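PDB 4A6D: hydroxyindole o-methyltransferase from Homo sapiens, which catalyses the final step of melatonin synthesis, transferring a methyl group from S-adenosylmethionine to the hydroxyl of N-acetylserotonin. Local coordinates for residues 23-28 against 70-75; 29-34 against 61-66. All coordinates share one frame; numbering follows the deposited sequence.

Interaction 1: 23-28 against 70-75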
# COMPACT_ATOMS: atom_id res chain seq x y z
N GLN A 23 3.45 1.63 -4.37
CA GLN A 23 4.04 2.85 -4.91
C GLN A 23 5.32 2.65 -5.70
O GLN A 23 5.51 3.38 -6.66
CB GLN A 23 4.15 3.95 -3.87
CG GLN A 23 2.81 4.60 -3.59
CD GLN A 23 2.32 5.50 -4.71
OE1 GLN A 23 3.07 6.01 -5.55
NE2 GLN A 23 1.03 5.75 -4.72
N VAL A 24 6.16 1.66 -5.35
CA VAL A 24 7.37 1.33 -6.12
C VAL A 24 6.94 0.89 -7.53
O VAL A 24 7.48 1.41 -8.51
CB VAL A 24 8.24 0.26 -5.41
CG1 VAL A 24 9.16 -0.47 -6.39
CG2 VAL A 24 9.05 0.90 -4.30
N LEU A 25 5.93 -0.02 -7.62
CA LEU A 25 5.37 -0.52 -8.87
C LEU A 25 4.75 0.63 -9.68
O LEU A 25 5.04 0.74 -10.87
CB LEU A 25 4.32 -1.60 -8.59
CG LEU A 25 3.50 -2.15 -9.79
CD1 LEU A 25 4.41 -2.83 -10.80
CD2 LEU A 25 2.45 -3.15 -9.32
N PHE A 26 3.93 1.48 -9.03
CA PHE A 26 3.24 2.63 -9.64
C PHE A 26 4.23 3.65 -10.19
O PHE A 26 4.06 4.11 -11.32
CB PHE A 26 2.27 3.30 -8.63
CG PHE A 26 1.15 2.46 -8.04
CD1 PHE A 26 0.71 1.30 -8.67
CD2 PHE A 26 0.53 2.84 -6.84
CE1 PHE A 26 -0.32 0.52 -8.11
CE2 PHE A 26 -0.50 2.07 -6.30
CZ PHE A 26 -0.93 0.92 -6.94
N ALA A 27 5.28 3.99 -9.40
CA ALA A 27 6.31 4.96 -9.77
C ALA A 27 7.20 4.42 -10.87
O ALA A 27 7.58 5.18 -11.74
CB ALA A 27 7.14 5.35 -8.56
N ALA A 28 7.51 3.12 -10.84
CA ALA A 28 8.30 2.48 -11.90
C ALA A 28 7.51 2.57 -13.22
O ALA A 28 8.12 2.82 -14.26
CB ALA A 28 8.57 1.03 -11.55
N LEU A 70 11.68 -7.60 -5.74
CA LEU A 70 10.26 -7.89 -5.97
C LEU A 70 10.04 -8.84 -7.16
O LEU A 70 8.92 -9.26 -7.38
CB LEU A 70 9.44 -6.59 -6.22
CG LEU A 70 9.22 -5.64 -5.02
CD1 LEU A 70 8.43 -4.41 -5.44
CD2 LEU A 70 8.52 -6.35 -3.85
N LYS A 71 11.10 -9.17 -7.92
CA LYS A 71 11.02 -10.05 -9.11
C LYS A 71 10.33 -9.39 -10.30
O LYS A 71 9.82 -10.08 -11.19
CB LYS A 71 10.47 -11.48 -8.82
CG LYS A 71 11.37 -12.33 -7.90
CD LYS A 71 10.80 -12.47 -6.47
CE LYS A 71 9.55 -13.35 -6.37
NZ LYS A 71 8.81 -13.15 -5.08
N LEU A 72 10.34 -8.04 -10.32
CA LEU A 72 9.78 -7.31 -11.45
C LEU A 72 10.94 -7.14 -12.45
O LEU A 72 10.70 -7.09 -13.65
CB LEU A 72 9.17 -5.95 -11.04
CG LEU A 72 8.03 -5.98 -10.01
CD1 LEU A 72 7.75 -4.60 -9.45
CD2 LEU A 72 6.78 -6.64 -10.58
N LEU A 73 12.19 -7.09 -11.95
CA LEU A 73 13.39 -7.00 -12.78
C LEU A 73 14.47 -8.04 -12.42
O LEU A 73 14.49 -8.58 -11.30
CB LEU A 73 14.01 -5.59 -12.75
CG LEU A 73 13.19 -4.41 -13.27
CD1 LEU A 73 13.98 -3.13 -13.10
CD2 LEU A 73 12.79 -4.59 -14.74
N LYS A 74 15.37 -8.32 -13.38
CA LYS A 74 16.50 -9.22 -13.20
C LYS A 74 17.78 -8.37 -13.26
O LYS A 74 17.83 -7.40 -14.03
CB LYS A 74 16.56 -10.29 -14.32
CG LYS A 74 15.53 -11.42 -14.23
CD LYS A 74 15.98 -12.71 -14.93
CE LYS A 74 15.95 -12.64 -16.45
NZ LYS A 74 16.26 -13.95 -17.09
N VAL A 75 18.79 -8.72 -12.47
CA VAL A 75 20.06 -8.00 -12.49
C VAL A 75 21.16 -8.96 -12.89
O VAL A 75 21.00 -10.18 -12.75
CB VAL A 75 20.34 -7.20 -11.18
CG1 VAL A 75 20.68 -8.11 -10.01
CG2 VAL A 75 21.42 -6.14 -11.39
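Val24 CG1 lies 4.1 Å from Leu70 CD1, a methyl-to-methyl contact that joins helix 7-31 to the turn between helix 57-69 and strand 73-78. The next helix residue, Leu25, puts CD1 4.0 Å from Leu72 CD1. The two leucine side chains of this second pair meet at about a right angle, and one methyl of each does the touching. Leu25 reaches its partner through its end: the CB bond does not aim at the turn, but CG sits anti to the backbone N (chi1 174°), which brings CD1 across.

Lys71, with positive phi (72°), closes helix 57-69 in a Schellman motif, and the reversal is consistent with Leu70 and Leu72, which flank it, both directing CB toward helix 7-31. Thr87 and Ser90 hydrogen-bond the carbonyl O of Leu72, while Tyr15 of the second subunit hydrogen-bonds that of Leu70. Val24 also packs on Ile66, and Leu25 on Leu106.

All four touching residues are buried, yet the two segments bury just 129 Å² between them. With methyl groups alone meeting, the contact itself is nonpolar and nondirectional, so the hydrogen bonds of the turn probably contribute to its placement.

Interaction 2: 29-34 against 61-66; sequences CELGVF and ELLLDI
Leu63 overlaps both Leu31 and Val33 with one methyl, CD2, which lies 3.9 Å from Leu31 CD1 and 4.0 Å from Val33 CG2. The contact belongs to the helical dimerisation domain of the O-methyltransferase, which is of the winged-helix type, and sets helix 57-69 against the junction of helices 7-31 and 33-39. CG of Leu63 stands anti to the backbone N (chi1 -160°), extending the side chain toward that junction. It crosses Leu31 at a slant, whereas Leu63 and Val33 slide past each other in opposite directions.

Gly32 makes the junction: its positive phi (74°) completes a Schellman motif at the end of helix 7-31, and it is also the N-cap residue of helix 33-39. This is consistent with Leu31 and Val33, on its two sides in sequence, both directing CB toward helix 57-69 although they belong to different helices. Val53 of helix 46-53 packs against both of them.

Charged residues that take no part in the contact flank it. Glu30 OE1 forms a salt bridge with Arg111 of the same chain; links to the second subunit run from Glu30 OE2 to its Arg125 and from Glu61 OE2 to its Arg290. Across the contact itself only apolar side chains meet. Val33 uses both branches, CG2 on Leu63 and CG1 on the neighbouring Leu64, whose CD2 lies 3.8 Å from Val33 CG1.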
# COMPACT_ATOMS: atom_id res chain seq x y z
N CYS A 29 6.15 2.44 -13.15
CA CYS A 29 5.24 2.55 -14.30
C CYS A 29 5.18 4.01 -14.77
O CYS A 29 5.39 4.26 -15.96
CB CYS A 29 3.85 2.02 -13.97
SG CYS A 29 3.69 0.22 -14.10
N GLU A 30 4.93 4.96 -13.84
CA GLU A 30 4.89 6.39 -14.12
C GLU A 30 6.21 6.90 -14.75
O GLU A 30 6.18 7.73 -15.65
CB GLU A 30 4.48 7.20 -12.86
CG GLU A 30 4.71 8.72 -12.97
CD GLU A 30 3.77 9.71 -12.30
OE1 GLU A 30 2.58 9.39 -12.12
OE2 GLU A 30 4.23 10.84 -12.00
N LEU A 31 7.38 6.39 -14.29
CA LEU A 31 8.68 6.81 -14.82
C LEU A 31 9.07 6.17 -16.16
O LEU A 31 9.97 6.67 -16.84
CB LEU A 31 9.78 6.64 -13.78
CG LEU A 31 9.76 7.63 -12.64
CD1 LEU A 31 10.39 7.02 -11.40
CD2 LEU A 31 10.48 8.90 -13.01
N GLY A 32 8.36 5.12 -16.55
CA GLY A 32 8.56 4.39 -17.80
C GLY A 32 9.79 3.49 -17.84
O GLY A 32 10.28 3.19 -18.94
N VAL A 33 10.26 3.03 -16.66
CA VAL A 33 11.43 2.15 -16.48
C VAL A 33 11.39 0.93 -17.42
O VAL A 33 12.35 0.67 -18.14
CB VAL A 33 11.60 1.73 -14.99
CG1 VAL A 33 12.64 0.64 -14.82
CG2 VAL A 33 11.93 2.94 -14.11
N PHE A 34 10.26 0.21 -17.40
CA PHE A 34 10.02 -1.00 -18.20
C PHE A 34 10.02 -0.76 -19.70
O PHE A 34 10.59 -1.58 -20.43
CB PHE A 34 8.75 -1.73 -17.72
CG PHE A 34 8.70 -1.89 -16.22
CD1 PHE A 34 9.63 -2.70 -15.56
CD2 PHE A 34 7.77 -1.20 -15.45
CE1 PHE A 34 9.61 -2.82 -14.17
CE2 PHE A 34 7.73 -1.35 -14.06
CZ PHE A 34 8.66 -2.15 -13.43
N GLU A 61 18.44 3.95 -8.43
CA GLU A 61 19.06 2.73 -7.91
C GLU A 61 18.19 2.08 -6.86
O GLU A 61 17.98 0.87 -6.92
CB GLU A 61 20.47 2.99 -7.37
CG GLU A 61 21.24 1.70 -7.15
CD GLU A 61 22.39 1.72 -6.16
OE1 GLU A 61 22.25 2.33 -5.06
OE2 GLU A 61 23.40 1.05 -6.44
N LEU A 62 17.63 2.87 -5.94
CA LEU A 62 16.73 2.36 -4.92
C LEU A 62 15.55 1.69 -5.59
O LEU A 62 15.28 0.53 -5.32
CB LEU A 62 16.25 3.48 -3.98
CG LEU A 62 17.26 3.94 -2.91
CD1 LEU A 62 16.72 5.12 -2.13
CD2 LEU A 62 17.59 2.82 -1.96
N LEU A 63 14.95 2.38 -6.57
CA LEU A 63 13.80 1.90 -7.33
C LEU A 63 14.10 0.60 -8.09
O LEU A 63 13.32 -0.34 -7.98
CB LEU A 63 13.31 3.02 -8.28
CG LEU A 63 11.89 2.91 -8.81
CD1 LEU A 63 10.89 3.55 -7.85
CD2 LEU A 63 11.78 3.59 -10.16
N LEU A 64 15.21 0.56 -8.85
CA LEU A 64 15.61 -0.62 -9.63
C LEU A 64 15.92 -1.80 -8.70
O LEU A 64 15.46 -2.92 -8.96
CB LEU A 64 16.85 -0.32 -10.51
CG LEU A 64 16.68 0.67 -11.68
CD1 LEU A 64 18.05 1.09 -12.20
CD2 LEU A 64 15.83 0.08 -12.82
N ASP A 65 16.69 -1.55 -7.62
CA ASP A 65 17.06 -2.59 -6.65
C ASP A 65 15.85 -3.18 -5.96
O ASP A 65 15.78 -4.41 -5.82
CB ASP A 65 18.13 -2.11 -5.67
CG ASP A 65 19.51 -1.93 -6.27
OD1 ASP A 65 19.77 -2.51 -7.36
OD2 ASP A 65 20.36 -1.24 -5.64
N ILE A 66 14.86 -2.35 -5.59
CA ILE A 66 13.63 -2.86 -5.00
C ILE A 66 12.89 -3.74 -6.05
O ILE A 66 12.46 -4.83 -5.70
CB ILE A 66 12.75 -1.74 -4.39
CG1 ILE A 66 13.48 -1.11 -3.19
CG2 ILE A 66 11.36 -2.26 -3.97
CD1 ILE A 66 13.16 0.27 -2.87

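In the fold
The two interactions are neighbours in the dimerisation domain, with centres about 6 Å apart. Along the chain the order is 23-28, 29-34, 61-66, 70-75, so interaction 2 falls within the span bracketed by interaction 1. Helix 7-31 contributes to both, and helix 57-69 runs from interaction 2 into the turn of interaction 1. Two contacts, Leu73 CD1 to Leu64 CD2 (3.7 Å) and Ala28 CB to Phe34 CE2 (3.6 Å), connect them into adjoining apolar packing among helices 7-31, 33-39 and 57-69 and the start of the 73-78 hairpin. Both touch the second subunit, so this packing contributes to the homodimer interface; both lie away from the cofactor and substrate sites.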